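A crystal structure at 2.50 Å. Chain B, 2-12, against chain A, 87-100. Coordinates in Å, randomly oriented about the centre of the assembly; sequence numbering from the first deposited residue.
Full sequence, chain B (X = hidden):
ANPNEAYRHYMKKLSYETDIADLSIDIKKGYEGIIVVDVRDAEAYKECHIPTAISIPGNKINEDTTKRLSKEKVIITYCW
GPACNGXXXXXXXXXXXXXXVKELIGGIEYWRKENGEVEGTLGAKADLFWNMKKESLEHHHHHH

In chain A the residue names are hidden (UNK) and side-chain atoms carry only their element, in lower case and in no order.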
# COMPACT_ATOMS: atom_id res chain seq x y z
N ASN B 2 -4.37 -10.40 20.71
CA ASN B 2 -5.73 -10.39 21.33
C ASN B 2 -6.61 -9.26 20.77
O ASN B 2 -6.11 -8.19 20.41
CB ASN B 2 -5.62 -10.25 22.85
CG ASN B 2 -5.23 -8.85 23.27
OD1 ASN B 2 -6.08 -7.95 23.33
ND2 ASN B 2 -3.95 -8.65 23.56
N PRO B 3 -7.93 -9.49 20.69
CA PRO B 3 -8.90 -8.52 20.18
C PRO B 3 -8.71 -7.07 20.64
O PRO B 3 -8.82 -6.14 19.83
CB PRO B 3 -10.23 -9.10 20.64
CG PRO B 3 -9.99 -10.57 20.48
CD PRO B 3 -8.61 -10.74 21.09
N ASN B 4 -8.44 -6.87 21.92
CA ASN B 4 -8.25 -5.53 22.47
C ASN B 4 -7.14 -4.77 21.75
O ASN B 4 -7.38 -3.71 21.17
CB ASN B 4 -7.93 -5.61 23.96
CG ASN B 4 -9.10 -5.18 24.82
OD1 ASN B 4 -10.22 -5.71 24.70
ND2 ASN B 4 -8.86 -4.22 25.71
N GLU B 5 -5.93 -5.32 21.79
CA GLU B 5 -4.79 -4.69 21.14
C GLU B 5 -5.09 -4.53 19.65
O GLU B 5 -4.77 -3.50 19.05
CB GLU B 5 -3.54 -5.56 21.32
CG GLU B 5 -2.26 -4.90 20.84
CD GLU B 5 -1.08 -5.87 20.80
OE1 GLU B 5 -0.80 -6.52 21.83
OE2 GLU B 5 -0.43 -5.97 19.73
N ALA B 6 -5.71 -5.55 19.07
CA ALA B 6 -6.07 -5.54 17.65
C ALA B 6 -6.90 -4.31 17.30
O ALA B 6 -6.63 -3.62 16.32
CB ALA B 6 -6.83 -6.81 17.30
N TYR B 7 -7.91 -4.04 18.13
CA TYR B 7 -8.78 -2.90 17.92
C TYR B 7 -7.98 -1.60 17.98
O TYR B 7 -8.15 -0.72 17.13
CB TYR B 7 -9.88 -2.86 19.00
CG TYR B 7 -10.83 -1.68 18.86
CD1 TYR B 7 -11.75 -1.62 17.82
CD2 TYR B 7 -10.77 -0.61 19.76
CE1 TYR B 7 -12.60 -0.52 17.67
CE2 TYR B 7 -11.61 0.50 19.61
CZ TYR B 7 -12.52 0.54 18.56
OH TYR B 7 -13.32 1.64 18.39
N ARG B 8 -7.11 -1.48 18.97
CA ARG B 8 -6.29 -0.27 19.11
C ARG B 8 -5.43 -0.06 17.88
O ARG B 8 -5.31 1.05 17.38
CB ARG B 8 -5.40 -0.35 20.36
CG ARG B 8 -6.17 -0.49 21.69
CD ARG B 8 -5.37 0.10 22.86
NE ARG B 8 -4.01 -0.42 22.87
CZ ARG B 8 -3.68 -1.67 23.22
NH1 ARG B 8 -4.62 -2.53 23.59
NH2 ARG B 8 -2.40 -2.06 23.17
N HIS B 9 -4.83 -1.15 17.39
CA HIS B 9 -3.97 -1.10 16.22
C HIS B 9 -4.69 -0.57 14.98
O HIS B 9 -4.23 0.40 14.36
CB HIS B 9 -3.42 -2.50 15.92
CG HIS B 9 -2.91 -2.67 14.52
ND1 HIS B 9 -1.73 -2.12 14.09
CD2 HIS B 9 -3.45 -3.31 13.45
CE1 HIS B 9 -1.55 -2.42 12.81
NE2 HIS B 9 -2.58 -3.14 12.40
N TYR B 10 -5.79 -1.21 14.62
CA TYR B 10 -6.56 -0.82 13.46
C TYR B 10 -7.08 0.62 13.56
O TYR B 10 -7.06 1.37 12.58
CB TYR B 10 -7.72 -1.80 13.25
CG TYR B 10 -7.25 -3.14 12.72
CD1 TYR B 10 -6.52 -3.20 11.53
CD2 TYR B 10 -7.51 -4.33 13.40
CE1 TYR B 10 -6.06 -4.41 11.03
CE2 TYR B 10 -7.05 -5.56 12.90
CZ TYR B 10 -6.32 -5.59 11.71
OH TYR B 10 -5.85 -6.76 11.17
N MSE B 11 -7.53 1.00 14.75
CA MSE B 11 -8.04 2.35 14.94
C MSE B 11 -6.91 3.37 14.77
O MSE B 11 -7.13 4.44 14.18
CB MSE B 11 -8.67 2.47 16.33
CG MSE B 11 -10.00 1.75 16.49
SE MSE B 11 -11.33 2.36 15.20
CE MSE B 11 -11.87 4.01 16.06
N LYS B 12 -5.72 3.06 15.25
CA LYS B 12 -4.59 3.98 15.11
C LYS B 12 -4.14 4.11 13.66
O LYS B 12 -3.75 5.19 13.22
CB LYS B 12 -3.39 3.55 15.96
CG LYS B 12 -3.36 4.17 17.35
CD LYS B 12 -1.97 4.04 17.99
CE LYS B 12 -0.90 4.82 17.21
NZ LYS B 12 -1.12 6.31 17.16
N UNK A 87 -11.41 -2.48 4.26
CA UNK A 87 -10.94 -3.67 4.96
C UNK A 87 -10.44 -3.33 6.37
O UNK A 87 -10.71 -4.06 7.32
c UNK A 87 -9.85 -4.35 4.16
N UNK A 88 -9.73 -2.22 6.48
CA UNK A 88 -9.19 -1.79 7.76
C UNK A 88 -10.30 -1.39 8.74
O UNK A 88 -10.23 -1.70 9.93
c UNK A 88 -7.51 -0.32 8.91
c UNK A 88 -8.25 -0.58 7.60
o UNK A 88 -7.29 -0.86 6.57
N UNK A 89 -11.33 -0.70 8.24
CA UNK A 89 -12.42 -0.29 9.12
C UNK A 89 -13.18 -1.53 9.60
O UNK A 89 -13.63 -1.60 10.75
c UNK A 89 -13.19 4.10 6.68
n UNK A 89 -14.03 4.74 5.64
c UNK A 89 -12.82 2.00 8.04
c UNK A 89 -13.82 2.82 7.23
c UNK A 89 -13.39 0.65 8.40
N UNK A 90 -13.31 -2.51 8.72
CA UNK A 90 -13.99 -3.74 9.07
C UNK A 90 -13.22 -4.49 10.16
O UNK A 90 -13.81 -4.95 11.14
c UNK A 90 -14.15 -4.62 7.85
N UNK A 91 -11.91 -4.61 9.98
CA UNK A 91 -11.06 -5.31 10.94
C UNK A 91 -11.30 -4.77 12.34
O UNK A 91 -11.44 -5.53 13.29
c UNK A 91 -9.59 -5.15 10.56
N UNK A 92 -11.33 -3.45 12.47
CA UNK A 92 -11.55 -2.84 13.77
C UNK A 92 -12.90 -3.29 14.33
O UNK A 92 -12.99 -3.67 15.49
c UNK A 92 -11.49 -1.33 13.67
N UNK A 93 -13.94 -3.25 13.51
CA UNK A 93 -15.24 -3.67 14.00
C UNK A 93 -15.21 -5.13 14.38
O UNK A 93 -15.71 -5.51 15.45
c UNK A 93 -17.00 -2.10 13.03
c UNK A 93 -16.78 -1.31 11.76
n UNK A 93 -19.13 -0.47 11.62
c UNK A 93 -16.33 -3.45 12.95
c UNK A 93 -17.69 -0.09 11.72
N UNK A 94 -14.63 -5.98 13.54
CA UNK A 94 -14.59 -7.39 13.89
C UNK A 94 -13.87 -7.57 15.21
O UNK A 94 -14.32 -8.31 16.07
c UNK A 94 -14.84 -8.72 11.77
c UNK A 94 -14.83 -8.19 10.49
c UNK A 94 -16.66 -10.18 11.13
c UNK A 94 -16.65 -9.64 9.84
c UNK A 94 -13.90 -8.21 12.80
c UNK A 94 -15.73 -8.64 9.53
c UNK A 94 -15.76 -9.72 12.08
N UNK A 95 -12.76 -6.87 15.37
CA UNK A 95 -11.99 -6.97 16.58
C UNK A 95 -12.83 -6.56 17.79
O UNK A 95 -12.78 -7.20 18.84
c UNK A 95 -10.76 -6.11 16.49
N UNK A 96 -13.59 -5.49 17.65
CA UNK A 96 -14.40 -5.02 18.75
C UNK A 96 -15.43 -6.08 19.16
O UNK A 96 -15.85 -6.14 20.31
o UNK A 96 -17.55 -1.40 19.66
n UNK A 96 -16.16 -1.31 17.91
c UNK A 96 -15.09 -3.72 18.36
c UNK A 96 -16.62 -1.87 19.01
c UNK A 96 -15.95 -3.15 19.45
N UNK A 97 -15.81 -6.92 18.21
CA UNK A 97 -16.76 -7.99 18.46
C UNK A 97 -16.07 -9.24 18.98
O UNK A 97 -16.68 -10.30 19.06
c UNK A 97 -19.64 -7.18 17.73
c UNK A 97 -17.51 -8.35 17.18
c UNK A 97 -18.55 -7.35 16.68
c UNK A 97 -19.15 -7.83 15.38
N UNK A 98 -14.78 -9.12 19.31
CA UNK A 98 -14.05 -10.26 19.84
C UNK A 98 -13.50 -11.28 18.85
O UNK A 98 -13.24 -12.43 19.22
N UNK A 99 -13.32 -10.88 17.60
CA UNK A 99 -12.78 -11.81 16.62
C UNK A 99 -11.30 -11.59 16.38
O UNK A 99 -10.75 -10.53 16.70
c UNK A 99 -13.49 -11.66 15.27
c UNK A 99 -16.30 -14.13 14.75
c UNK A 99 -15.97 -11.50 15.57
c UNK A 99 -17.25 -12.04 15.50
c UNK A 99 -17.41 -13.36 15.09
c UNK A 99 -15.03 -13.57 14.82
c UNK A 99 -14.85 -12.26 15.23
N UNK A 100 -10.66 -12.61 15.84
CA UNK A 100 -9.25 -12.52 15.48
C UNK A 100 -9.37 -12.18 14.00
O UNK A 100 -10.04 -12.90 13.25
n UNK A 100 -2.91 -12.03 14.30
n UNK A 100 -3.96 -11.27 16.21
c UNK A 100 -7.17 -13.95 15.09
c UNK A 100 -8.56 -13.86 15.70
c UNK A 100 -6.21 -12.92 15.67
n UNK A 100 -5.00 -12.82 14.85
c UNK A 100 -3.96 -12.04 15.12

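Position 87 carries a single carbon, out of reach of the chain B stretch: Ala87(A). Position 88 has one carbon bearing an oxygen and a second carbon, the beta-branched pattern of threonine. In Thr88(A) the methyl CG2 lies 4.0 Å from Tyr10(B) CD1, while OG1 is hydrogen-bonded elsewhere in the structure. Position 89 is four carbons in a row ending in nitrogen, its CA-to-CB bond aimed away from chain B: Lys89(A). Position 90 has one carbon, out of reach: Ala90(A).

Position 91 again has one carbon, and here the small size counts. This CB sits 3.5 Å from Tyr10(B) CE2 and almost on the ring normal, a CH-pi contact over the face; it is Ala91(A). Position 92, also one carbon, places its CB 3.8 Å from Tyr10(B) CB and 4.0 Å from Met11(B) SE, the selenium of a selenomethionine. Its carbonyl O meets the edge of the Tyr7(B) ring, 3.3 Å from CD1. This is Ala92(A).

At position 93 four carbons in a row end in nitrogen, and the CA-to-CB bond points away from the chain B stretch: Lys93(A). Position 94 holds one carbon and a six-carbon ring, out of reach: Phe94(A). Position 95 returns to one carbon, its CB 4.1 Å from Ala6(B) CB and 4.2 Å from Tyr7(B) CB, so Ala95(A). Position 96 shows three carbons, the third with an oxygen and a nitrogen. In extended Gln96(A), NE2 comes 3.7 Å from Tyr7(B) CE1.

Position 97, four carbons forked at the second, has its CA-to-CB bond pointing away and is the first residue to leave helical geometry: Leu97(A). Position 98 has no side-chain atoms. At its phi of 82° and psi of 22° a CB would jam against the preceding carbonyl O, so it is Gly98(A); its C lies 3.9 Å from Pro3(B) CG. Position 99, one carbon and a six-carbon ring, has its CA-to-CB bond pointing away, though its backbone O is 3.9 Å from Pro3(B) CG: Phe99(A). Position 100, three carbons, a nitrogen, then a carbon with two nitrogens, is Arg100(A), its end nearing chain B without touching.

The helices run nearly antiparallel, at 156°, with axes 8.3 Å apart at closest approach. Alanines at 91, 92 and 95 keep one surface low, and Pro3(B), Ala6(B), Tyr7(B) and Tyr10(B) pack onto it. No hydrogen bond crosses between the stretches; the rule here is close fit: the Tyr10(B) ring lies face-on over the Ala91(A) methyl, the Tyr7(B) ring edge meets Ala92(A) O, and the Ala6(B) and Ala95(A) methyls pack together.

Chain A 87-100: ATKAAAKFAQLGFR
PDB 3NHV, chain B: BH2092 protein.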